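Local coordinates for phenylalanyl-tRNA synthetase beta chain (Pyrococcus horikoshii, PDB 2CXI) that forms the beta subunit of the tetrameric ligase that attaches phenylalanine to its tRNA, this N-terminal fragment carrying the B3/4 editing domain, which clears wrongly charged tRNA(Phe), at the interface of chains A and B. Residues are numbered along the deposited sequence; one frame, centred on the assembly and turned at random. Chains: chain A/B, Phenylalanyl-tRNA synthetase beta chain.

The interface of chains A and B. Residues chain A 88-90, 92, 152-153, 155, 265; chain B 9, 12-13, 15-18.
A polar, water-lined interface links two N-terminal fragments of the class II PheRS beta subunit in the three-copy deposited assembly, the end of B helix 8-15 and the following loop lying against strands 89-93, 154-159 and 260-267 of A. It is not an exact two-fold and may be crystal packing; the fragment alone does not show whether it occurs in the alpha2beta2 enzyme. At its centre the hydroxyl OG1 of A:Thr90, beside its own backbone N (chi1 -64°), donates to B:Gly16 O at 2.9 Å, approaching above the carbonyl plane. A:Arg265, bent at chi3 (82°), grips A:Thr90 OG1 side-on through NE and NH2, each at 3.2 Å, in its guanidinium plane, leaving the hydroxyl hydrogen for B:Gly16 O. Its guanidinium also lies over that of B:Arg17, the planes 22° apart and A:Arg265 CZ 3.9 Å from B:Arg17 CZ. An alanine in place of A:Arg265 would remove clamp and stack, and would probably leave the threonine hydroxyl less firmly oriented. Two tyrosines reach B:Ser18 by their tips: A:Tyr92 OH accepts a nearly straight bond from B:Ser18 N at 3.0 Å, while A:Tyr155 OH pairs with B:Ser18 OG at 2.8 Å. Water 3, at the edge of the A:Tyr155 ring, links its hydroxyl to the B:Glu12 carboxylate. Between tyrosines and helix, A:Pro153, after a cis peptide, rests CG against B:Arg17 CA. Waters 1 and 2 bridge A:Thr90 N and A:Asn88 O to the carbonyls of B:Gly16 and B:Arg13.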
# COMPACT_ATOMS: atom_id res chain seq x y z
N ASN A 88 12.33 3.51 5.19
CA ASN A 88 10.95 3.55 4.73
C ASN A 88 10.11 2.70 5.70
O ASN A 88 9.17 2.03 5.28
CB ASN A 88 10.91 2.97 3.30
CG ASN A 88 9.53 3.00 2.68
OD1 ASN A 88 9.10 1.99 2.08
ND2 ASN A 88 8.82 4.15 2.81
N VAL A 89 10.50 2.67 6.97
CA VAL A 89 9.89 1.74 7.88
C VAL A 89 9.03 2.46 8.92
O VAL A 89 9.41 3.51 9.48
CB VAL A 89 10.96 0.83 8.55
CG1 VAL A 89 10.37 0.01 9.61
CG2 VAL A 89 11.61 -0.09 7.50
N THR A 90 7.86 1.88 9.16
CA THR A 90 6.98 2.25 10.25
C THR A 90 6.83 1.13 11.28
O THR A 90 6.70 -0.06 10.92
CB THR A 90 5.58 2.59 9.67
OG1 THR A 90 5.70 3.74 8.83
CG2 THR A 90 4.65 3.05 10.76
N TYR A 92 4.26 0.38 14.63
CA TYR A 92 3.09 0.82 15.39
C TYR A 92 3.18 0.35 16.82
O TYR A 92 3.40 -0.84 17.06
CB TYR A 92 1.82 0.28 14.75
CG TYR A 92 1.67 0.79 13.34
CD1 TYR A 92 1.09 2.06 13.11
CD2 TYR A 92 2.13 0.04 12.23
CE1 TYR A 92 0.96 2.54 11.81
CE2 TYR A 92 1.98 0.52 10.92
CZ TYR A 92 1.36 1.77 10.73
OH TYR A 92 1.23 2.29 9.45
N PRO A 152 8.28 -5.52 7.27
CA PRO A 152 7.66 -4.31 7.81
C PRO A 152 6.31 -4.03 7.03
O PRO A 152 6.14 -4.55 5.92
CB PRO A 152 8.70 -3.25 7.53
CG PRO A 152 9.36 -3.72 6.22
CD PRO A 152 9.43 -5.23 6.39
N PRO A 153 5.36 -3.28 7.59
CA PRO A 153 5.46 -2.60 8.89
C PRO A 153 5.59 -3.56 10.08
O PRO A 153 5.21 -4.76 9.97
CB PRO A 153 4.11 -1.86 8.98
CG PRO A 153 3.86 -1.48 7.56
CD PRO A 153 4.19 -2.77 6.82
N TYR A 155 4.75 -4.28 14.26
CA TYR A 155 3.75 -3.99 15.32
C TYR A 155 4.25 -4.40 16.70
O TYR A 155 4.64 -5.52 16.88
CB TYR A 155 2.46 -4.77 15.02
CG TYR A 155 1.88 -4.35 13.70
CD1 TYR A 155 2.32 -4.92 12.51
CD2 TYR A 155 0.90 -3.34 13.65
CE1 TYR A 155 1.80 -4.50 11.26
CE2 TYR A 155 0.39 -2.92 12.46
CZ TYR A 155 0.83 -3.50 11.27
OH TYR A 155 0.28 -3.06 10.08
N ARG A 265 9.81 5.53 11.66
CA ARG A 265 8.62 6.29 12.10
C ARG A 265 7.87 5.44 13.10
O ARG A 265 7.48 4.31 12.80
CB ARG A 265 7.74 6.57 10.85
CG ARG A 265 6.54 7.44 11.07
CD ARG A 265 5.87 7.88 9.72
NE ARG A 265 5.03 6.81 9.28
CZ ARG A 265 3.71 6.75 9.38
NH1 ARG A 265 2.98 7.75 9.85
NH2 ARG A 265 3.12 5.65 8.97
N SER B 9 0.26 -7.26 2.37
CA SER B 9 1.49 -7.02 3.16
C SER B 9 2.64 -6.56 2.25
O SER B 9 3.45 -5.71 2.63
CB SER B 9 1.88 -8.25 4.01
OG SER B 9 2.06 -9.40 3.19
N GLU B 12 2.03 -2.94 1.45
CA GLU B 12 2.34 -2.15 2.64
C GLU B 12 3.85 -2.02 2.92
O GLU B 12 4.32 -0.94 3.28
CB GLU B 12 1.51 -2.65 3.84
CG GLU B 12 0.02 -2.35 3.59
CD GLU B 12 -0.94 -2.89 4.65
OE1 GLU B 12 -0.61 -3.81 5.42
OE2 GLU B 12 -2.07 -2.37 4.70
N ARG B 13 4.61 -3.08 2.73
CA ARG B 13 6.07 -2.97 2.88
C ARG B 13 6.69 -1.97 1.88
O ARG B 13 7.56 -1.19 2.25
CB ARG B 13 6.78 -4.34 2.84
CG ARG B 13 6.71 -5.09 1.53
CD ARG B 13 7.82 -6.17 1.35
NE ARG B 13 7.49 -7.12 0.28
CZ ARG B 13 8.00 -8.33 0.18
NH1 ARG B 13 8.89 -8.76 1.08
NH2 ARG B 13 7.64 -9.11 -0.82
N ILE B 15 4.95 0.64 0.28
CA ILE B 15 4.53 2.01 0.59
C ILE B 15 5.19 2.45 1.91
O ILE B 15 5.50 3.63 2.08
CB ILE B 15 2.99 2.08 0.73
CG1 ILE B 15 2.27 1.83 -0.62
CG2 ILE B 15 2.57 3.45 1.35
CD1 ILE B 15 0.85 1.24 -0.39
N GLY B 16 5.38 1.51 2.84
CA GLY B 16 6.02 1.83 4.13
C GLY B 16 5.10 1.91 5.34
O GLY B 16 5.58 2.05 6.46
N ARG B 17 3.78 1.84 5.11
CA ARG B 17 2.83 1.90 6.22
C ARG B 17 1.61 1.04 5.90
O ARG B 17 1.40 0.58 4.75
CB ARG B 17 2.49 3.36 6.55
CG ARG B 17 1.81 4.08 5.44
CD ARG B 17 1.67 5.57 5.65
NE ARG B 17 2.96 6.26 5.62
CZ ARG B 17 3.09 7.58 5.67
NH1 ARG B 17 2.01 8.36 5.66
NH2 ARG B 17 4.29 8.13 5.67
N SER B 18 0.78 0.78 6.91
CA SER B 18 -0.29 -0.14 6.69
C SER B 18 -1.62 0.64 6.74
O SER B 18 -1.67 1.76 7.24
CB SER B 18 -0.26 -1.23 7.74
OG SER B 18 -0.55 -0.66 9.00
O HOH W 1 7.08 -0.16 7.00
O HOH W 2 8.68 -0.62 4.68
O HOH W 3 0.85 -4.23 7.82